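Local coordinates for protein subtilisin-like serine protease (Fervidobacterium pennivorans, PDB 1R6V) that degrades keratin into peptides as a calcium-binding, subtilisin-like serine endopeptidase, allowing its bacterium to grow on native feathers, at residues K80-A85 with G522-A527; G651-G656 with I662-T667. The protein carries 1 engineered substitution. All coordinates share one frame; numbering follows the deposited sequence.

Interaction 1 (K80-A85 with G522-A527); sequences KIKALA and GGYAIA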
loop_
_atom_site.group_PDB
_atom_site.type_symbol
_atom_site.label_atom_id
_atom_site.label_comp_id
_atom_site.label_asym_id
_atom_site.label_seq_id
_atom_site.Cartn_x
_atom_site.Cartn_y
_atom_site.Cartn_z
ATOM N N LYS A 80 8.347 21.665 -8.481
ATOM C CA LYS A 80 9.007 21.691 -9.787
ATOM C C LYS A 80 8.312 20.820 -10.828
ATOM O O LYS A 80 8.508 20.999 -12.026
ATOM C CB LYS A 80 10.451 21.198 -9.662
ATOM C CG LYS A 80 11.403 22.160 -8.978
ATOM C CD LYS A 80 11.870 23.223 -9.950
ATOM C CE LYS A 80 12.993 24.043 -9.349
ATOM N NZ LYS A 80 13.691 24.858 -10.385
ATOM N N ILE A 81 7.506 19.873 -10.357
ATOM C CA ILE A 81 6.825 18.920 -11.218
ATOM C C ILE A 81 5.366 19.238 -11.530
ATOM O O ILE A 81 4.904 19.008 -12.645
ATOM C CB ILE A 81 6.846 17.503 -10.566
ATOM C CG1 ILE A 81 8.292 17.044 -10.324
ATOM C CG2 ILE A 81 6.112 16.500 -11.464
ATOM C CD1 ILE A 81 8.399 15.780 -9.450
ATOM N N LYS A 82 4.669 19.781 -10.537
ATOM C CA LYS A 82 3.238 20.060 -10.637
ATOM C C LYS A 82 2.744 20.876 -11.807
ATOM O O LYS A 82 1.583 20.747 -12.203
ATOM C CB LYS A 82 2.738 20.689 -9.340
ATOM C CG LYS A 82 3.051 22.161 -9.169
ATOM C CD LYS A 82 2.817 22.580 -7.729
ATOM C CE LYS A 82 3.119 24.058 -7.543
ATOM N NZ LYS A 82 3.166 24.463 -6.113
ATOM N N ALA A 83 3.607 21.711 -12.375
ATOM C CA ALA A 83 3.188 22.530 -13.505
ATOM C C ALA A 83 3.869 22.135 -14.814
ATOM O O ALA A 83 3.839 22.899 -15.779
ATOM C CB ALA A 83 3.451 24.022 -13.197
ATOM N N LEU A 84 4.472 20.946 -14.857
ATOM C CA LEU A 84 5.165 20.494 -16.070
ATOM C C LEU A 84 4.275 19.962 -17.182
ATOM O O LEU A 84 4.707 19.861 -18.329
ATOM C CB LEU A 84 6.205 19.424 -15.735
ATOM C CG LEU A 84 7.364 19.862 -14.845
ATOM C CD1 LEU A 84 8.298 18.678 -14.609
ATOM C CD2 LEU A 84 8.114 21.017 -15.508
ATOM N N ALA A 85 3.044 19.598 -16.848
ATOM C CA ALA A 85 2.123 19.095 -17.855
ATOM C C ALA A 85 2.584 17.780 -18.487
ATOM O O ALA A 85 2.529 17.615 -19.707
ATOM C CB ALA A 85 1.925 20.149 -18.942
ATOM N N GLY A 522 -1.052 23.791 -1.996
ATOM C CA GLY A 522 0.202 23.729 -2.720
ATOM C C GLY A 522 -0.051 23.368 -4.166
ATOM O O GLY A 522 0.783 23.612 -5.040
ATOM N N GLY A 523 -1.226 22.806 -4.422
ATOM C CA GLY A 523 -1.570 22.384 -5.767
ATOM C C GLY A 523 -1.047 20.970 -6.003
ATOM O O GLY A 523 -0.635 20.621 -7.109
ATOM N N TYR A 524 -1.069 20.144 -4.961
ATOM C CA TYR A 524 -0.567 18.766 -5.083
ATOM C C TYR A 524 -1.678 17.724 -5.227
ATOM O O TYR A 524 -1.519 16.720 -5.930
ATOM C CB TYR A 524 0.280 18.405 -3.867
ATOM C CG TYR A 524 1.317 19.442 -3.511
ATOM C CD1 TYR A 524 2.180 19.955 -4.476
ATOM C CD2 TYR A 524 1.419 19.921 -2.210
ATOM C CE1 TYR A 524 3.121 20.935 -4.146
ATOM C CE2 TYR A 524 2.351 20.892 -1.867
ATOM C CZ TYR A 524 3.197 21.396 -2.838
ATOM O OH TYR A 524 4.111 22.369 -2.490
ATOM N N ALA A 525 -2.791 17.952 -4.542
ATOM C CA ALA A 525 -3.921 17.029 -4.596
ATOM C C ALA A 525 -4.662 17.155 -5.918
ATOM O O ALA A 525 -4.486 18.119 -6.653
ATOM C CB ALA A 525 -4.872 17.294 -3.432
ATOM N N ILE A 526 -5.489 16.168 -6.230
ATOM C CA ILE A 526 -6.245 16.207 -7.466
ATOM C C ILE A 526 -7.301 17.302 -7.373
ATOM O O ILE A 526 -7.513 18.051 -8.324
ATOM C CB ILE A 526 -6.954 14.881 -7.709
ATOM C CG1 ILE A 526 -5.920 13.789 -8.008
ATOM C CG2 ILE A 526 -7.948 15.025 -8.842
ATOM C CD1 ILE A 526 -5.072 14.059 -9.250
ATOM N N ALA A 527 -7.969 17.356 -6.224
ATOM C CA ALA A 527 -9.014 18.337 -5.968
ATOM C C ALA A 527 -8.531 19.250 -4.857
ATOM O O ALA A 527 -7.869 18.803 -3.919
ATOM C CB ALA A 527 -10.304 17.632 -5.539
#

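Interaction 2 (G651-G656 with I662-T667); sequences GGLNLG and IYVWWT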
loop_
_atom_site.group_PDB
_atom_site.type_symbol
_atom_site.label_atom_id
_atom_site.label_comp_id
_atom_site.label_asym_id
_atom_site.label_seq_id
_atom_site.Cartn_x
_atom_site.Cartn_y
_atom_site.Cartn_z
ATOM N N GLY A 651 -8.219 34.980 -5.052
ATOM C CA GLY A 651 -7.874 36.233 -5.709
ATOM C C GLY A 651 -7.174 36.160 -7.055
ATOM O O GLY A 651 -6.703 37.184 -7.550
ATOM N N GLY A 652 -7.122 34.971 -7.652
ATOM C CA GLY A 652 -6.454 34.788 -8.933
ATOM C C GLY A 652 -5.041 34.378 -8.577
ATOM O O GLY A 652 -4.095 35.140 -8.757
ATOM N N LEU A 653 -4.893 33.157 -8.081
ATOM C CA LEU A 653 -3.595 32.695 -7.608
ATOM C C LEU A 653 -2.843 31.676 -8.438
ATOM O O LEU A 653 -3.346 30.592 -8.713
ATOM C CB LEU A 653 -3.763 32.155 -6.189
ATOM C CG LEU A 653 -2.538 31.651 -5.436
ATOM C CD1 LEU A 653 -1.549 32.793 -5.208
ATOM C CD2 LEU A 653 -3.000 31.069 -4.112
ATOM N N ASN A 654 -1.627 32.042 -8.829
ATOM C CA ASN A 654 -0.770 31.139 -9.582
ATOM C C ASN A 654 0.011 30.338 -8.532
ATOM O O ASN A 654 0.768 30.901 -7.739
ATOM C CB ASN A 654 0.180 31.955 -10.467
ATOM C CG ASN A 654 1.078 31.084 -11.329
ATOM O OD1 ASN A 654 0.975 29.855 -11.329
ATOM N ND2 ASN A 654 1.968 31.726 -12.076
ATOM N N LEU A 655 -0.192 29.023 -8.508
ATOM C CA LEU A 655 0.482 28.167 -7.543
ATOM C C LEU A 655 1.858 27.789 -8.067
ATOM O O LEU A 655 2.633 27.130 -7.380
ATOM C CB LEU A 655 -0.348 26.900 -7.288
ATOM C CG LEU A 655 -1.775 27.177 -6.804
ATOM C CD1 LEU A 655 -2.582 25.880 -6.667
ATOM C CD2 LEU A 655 -1.703 27.901 -5.458
ATOM N N GLY A 656 2.141 28.224 -9.294
ATOM C CA GLY A 656 3.419 27.935 -9.922
ATOM C C GLY A 656 4.254 29.189 -10.069
ATOM O O GLY A 656 4.350 29.981 -9.135
ATOM N N ILE A 662 0.535 27.573 -12.980
ATOM C CA ILE A 662 -0.440 26.575 -12.602
ATOM C C ILE A 662 -1.395 27.319 -11.672
ATOM O O ILE A 662 -1.145 27.449 -10.480
ATOM C CB ILE A 662 0.192 25.325 -11.895
ATOM C CG1 ILE A 662 -0.921 24.447 -11.340
ATOM C CG2 ILE A 662 1.129 25.726 -10.785
ATOM C CD1 ILE A 662 -1.939 24.106 -12.339
ATOM N N TYR A 663 -2.471 27.847 -12.246
ATOM C CA TYR A 663 -3.440 28.591 -11.460
ATOM C C TYR A 663 -4.394 27.658 -10.745
ATOM O O TYR A 663 -4.632 26.538 -11.197
ATOM C CB TYR A 663 -4.254 29.541 -12.344
ATOM C CG TYR A 663 -3.498 30.793 -12.731
ATOM C CD1 TYR A 663 -2.734 30.836 -13.894
ATOM C CD2 TYR A 663 -3.508 31.915 -11.900
ATOM C CE1 TYR A 663 -1.994 31.967 -14.222
ATOM C CE2 TYR A 663 -2.771 33.053 -12.218
ATOM C CZ TYR A 663 -2.017 33.066 -13.382
ATOM O OH TYR A 663 -1.273 34.175 -13.701
ATOM N N VAL A 664 -4.918 28.137 -9.620
ATOM C CA VAL A 664 -5.896 27.393 -8.835
ATOM C C VAL A 664 -6.941 26.900 -9.831
ATOM O O VAL A 664 -7.343 27.623 -10.757
ATOM C CB VAL A 664 -6.541 28.322 -7.766
ATOM C CG1 VAL A 664 -7.844 27.745 -7.267
ATOM C CG2 VAL A 664 -5.573 28.490 -6.586
ATOM N N TRP A 665 -7.365 25.654 -9.659
ATOM C CA TRP A 665 -8.339 25.084 -10.572
ATOM C C TRP A 665 -9.580 24.559 -9.879
ATOM O O TRP A 665 -9.604 24.416 -8.658
ATOM C CB TRP A 665 -7.696 23.965 -11.394
ATOM C CG TRP A 665 -7.248 22.788 -10.570
ATOM C CD1 TRP A 665 -7.986 21.675 -10.248
ATOM C CD2 TRP A 665 -5.965 22.609 -9.962
ATOM N NE1 TRP A 665 -7.237 20.819 -9.477
ATOM C CE2 TRP A 665 -5.992 21.364 -9.285
ATOM C CE3 TRP A 665 -4.792 23.378 -9.924
ATOM C CZ2 TRP A 665 -4.887 20.865 -8.576
ATOM C CZ3 TRP A 665 -3.688 22.882 -9.217
ATOM C CH2 TRP A 665 -3.747 21.635 -8.553
ATOM N N TRP A 666 -10.600 24.301 -10.692
ATOM C CA TRP A 666 -11.891 23.776 -10.236
ATOM C C TRP A 666 -12.005 22.398 -10.880
ATOM O O TRP A 666 -11.864 22.258 -12.099
ATOM C CB TRP A 666 -13.023 24.690 -10.713
ATOM C CG TRP A 666 -12.795 26.111 -10.305
ATOM C CD1 TRP A 666 -12.034 27.035 -10.957
ATOM C CD2 TRP A 666 -13.241 26.736 -9.095
ATOM N NE1 TRP A 666 -11.972 28.196 -10.226
ATOM C CE2 TRP A 666 -12.703 28.041 -9.077
ATOM C CE3 TRP A 666 -14.039 26.315 -8.021
ATOM C CZ2 TRP A 666 -12.936 28.935 -8.029
ATOM C CZ3 TRP A 666 -14.271 27.202 -6.976
ATOM C CH2 TRP A 666 -13.718 28.500 -6.990
ATOM N N THR A 667 -12.257 21.396 -10.050
ATOM C CA THR A 667 -12.340 20.012 -10.502
ATOM C C THR A 667 -13.792 19.579 -10.682
ATOM O O THR A 667 -14.558 19.557 -9.722
ATOM C CB THR A 667 -11.609 19.106 -9.482
ATOM O OG1 THR A 667 -10.250 19.549 -9.352
ATOM C CG2 THR A 667 -11.593 17.654 -9.945
#

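Interaction 1 (K80-A85 with G522-A527)
Lys82 NZ meets the carbonyl oxygen of Gly522 in a short hydrogen bond, NZ to O 2.7 Å. The nitrogen lies in the carbonyl plane, with a C=O...N angle of 158°. The same ammonium forms a salt bridge with Asp79 OD1 and a weak bond to Leu655 O, so three oxygens gather around a charge on a largely buried side chain. A long, flexible lysine suits this place: CG lies between the backbone N and the carbonyl carbon (chi1 78°), and beyond it the chain runs out fully extended toward the 522-527 loop. On the way its methylene CD passes Gly522 O at 3.5 Å and approaches Tyr524 CE1 obliquely at 4.0 Å.

Tyr524 lends both its ring and its hydroxyl. The ring folds back over its own loop, and the carbonyl carbon of Gly522 sits 3.9 Å above the ring plane, over its centre. Its OH shares Asp79 OD1 with Lys82 NZ and also bonds to Lys75 NZ, which ties the ring's far end to helix 74-81. The 522-527 loop is itself held by Asp509, whose carboxylate accepts from the backbone N of Gly522 and of Tyr524. Gly523 adopts phi 86°, where a side chain would be jammed against the preceding carbonyl, so glycine fits the bend. Its own O is buried with no polar partner; Lys82 presents only carbon to it, with CB 4.0 Å from that O.

Residues Ile81 to Leu84 form a type I beta turn, closed by Leu84 N to Ile81 O, 3.0 Å. This is an interdomain contact: the region around the C-terminal part of helix 74-81, the second helix of a ferredoxin-like, subtilisin-type propeptide, meets a glycine-containing loop of the Ig-like beta-sandwich domain.

Interaction 2 (G651-G656 with I662-T667)
Val664 and Leu655 meet at an oblique crossing, the branched valine filling the dip between Leu653 and Leu655. Its CG2 rests against Leu653 CB on one flank and 4.0 Å from Leu655 CD1 on the other. The CD1 methyl also meets Trp665 CZ3 at 4.1 Å; there the leucine and tryptophan side chains run nearly perpendicular. Leucine is long enough to touch both neighbours with one methyl.

Tyr663 presents a flat surface to a different bump. Asn654 CB stands over one face of its ring, 3.9 Å from the centroid and displaced toward the rim, a CH-pi contact. With CG anti to its backbone N (chi1 -178°), Asn654 swings its amide past the ring to the backbone beyond. There OD1 accepts from Ile662 N at 2.9 Å, in an almost straight bond (175° at the hydrogen), and from Gly656 N. The two donors come from opposite faces of the amide plane. The second bond makes an Asx turn, and ND2 reaches Thr657 O, so both ends of the amide are held. Asparagine suits this corner because its short amide can accept and donate at once.

Where the 657-661 loop begins and ends, Ile662 CG2 comes up to Gly656, 3.1 Å from its N, on the side where a CB would point. Glycine fits, since any CB would collide with that methyl.

Two backbone bonds clamp the segments, Leu655 N to Ile662 O at 2.7 Å and Val664 N to Leu653 O at 3.1 Å. They flank Asn654 and Tyr663 as a single non-hydrogen-bonded antiparallel pair. A short loop of the second beta-sandwich domain, leading into its strand 666-669, is thus closed by an isolated beta bridge reinforced by an Asx turn.

Overall arrangement
From the N terminus, residues 80-85 leave the last helix of the propeptide domain. The chain then passes through the catalytic domain and into the first sandwich domain before 522-527 returns to them, so interaction 1 closes a span of 436 residues. Interaction 2 opens only afterwards, in the second sandwich domain, and closes a loop of five residues, 657 to 661. The two are in series, neither nested nor crossed, yet their centres lie about 10 Å apart. Trp665 NE1 probably bonds to Ile526 O, joining the sandwich domains, and His18 of the propeptide touches both Lys82 O and the Trp665 ring. Three domains therefore meet here.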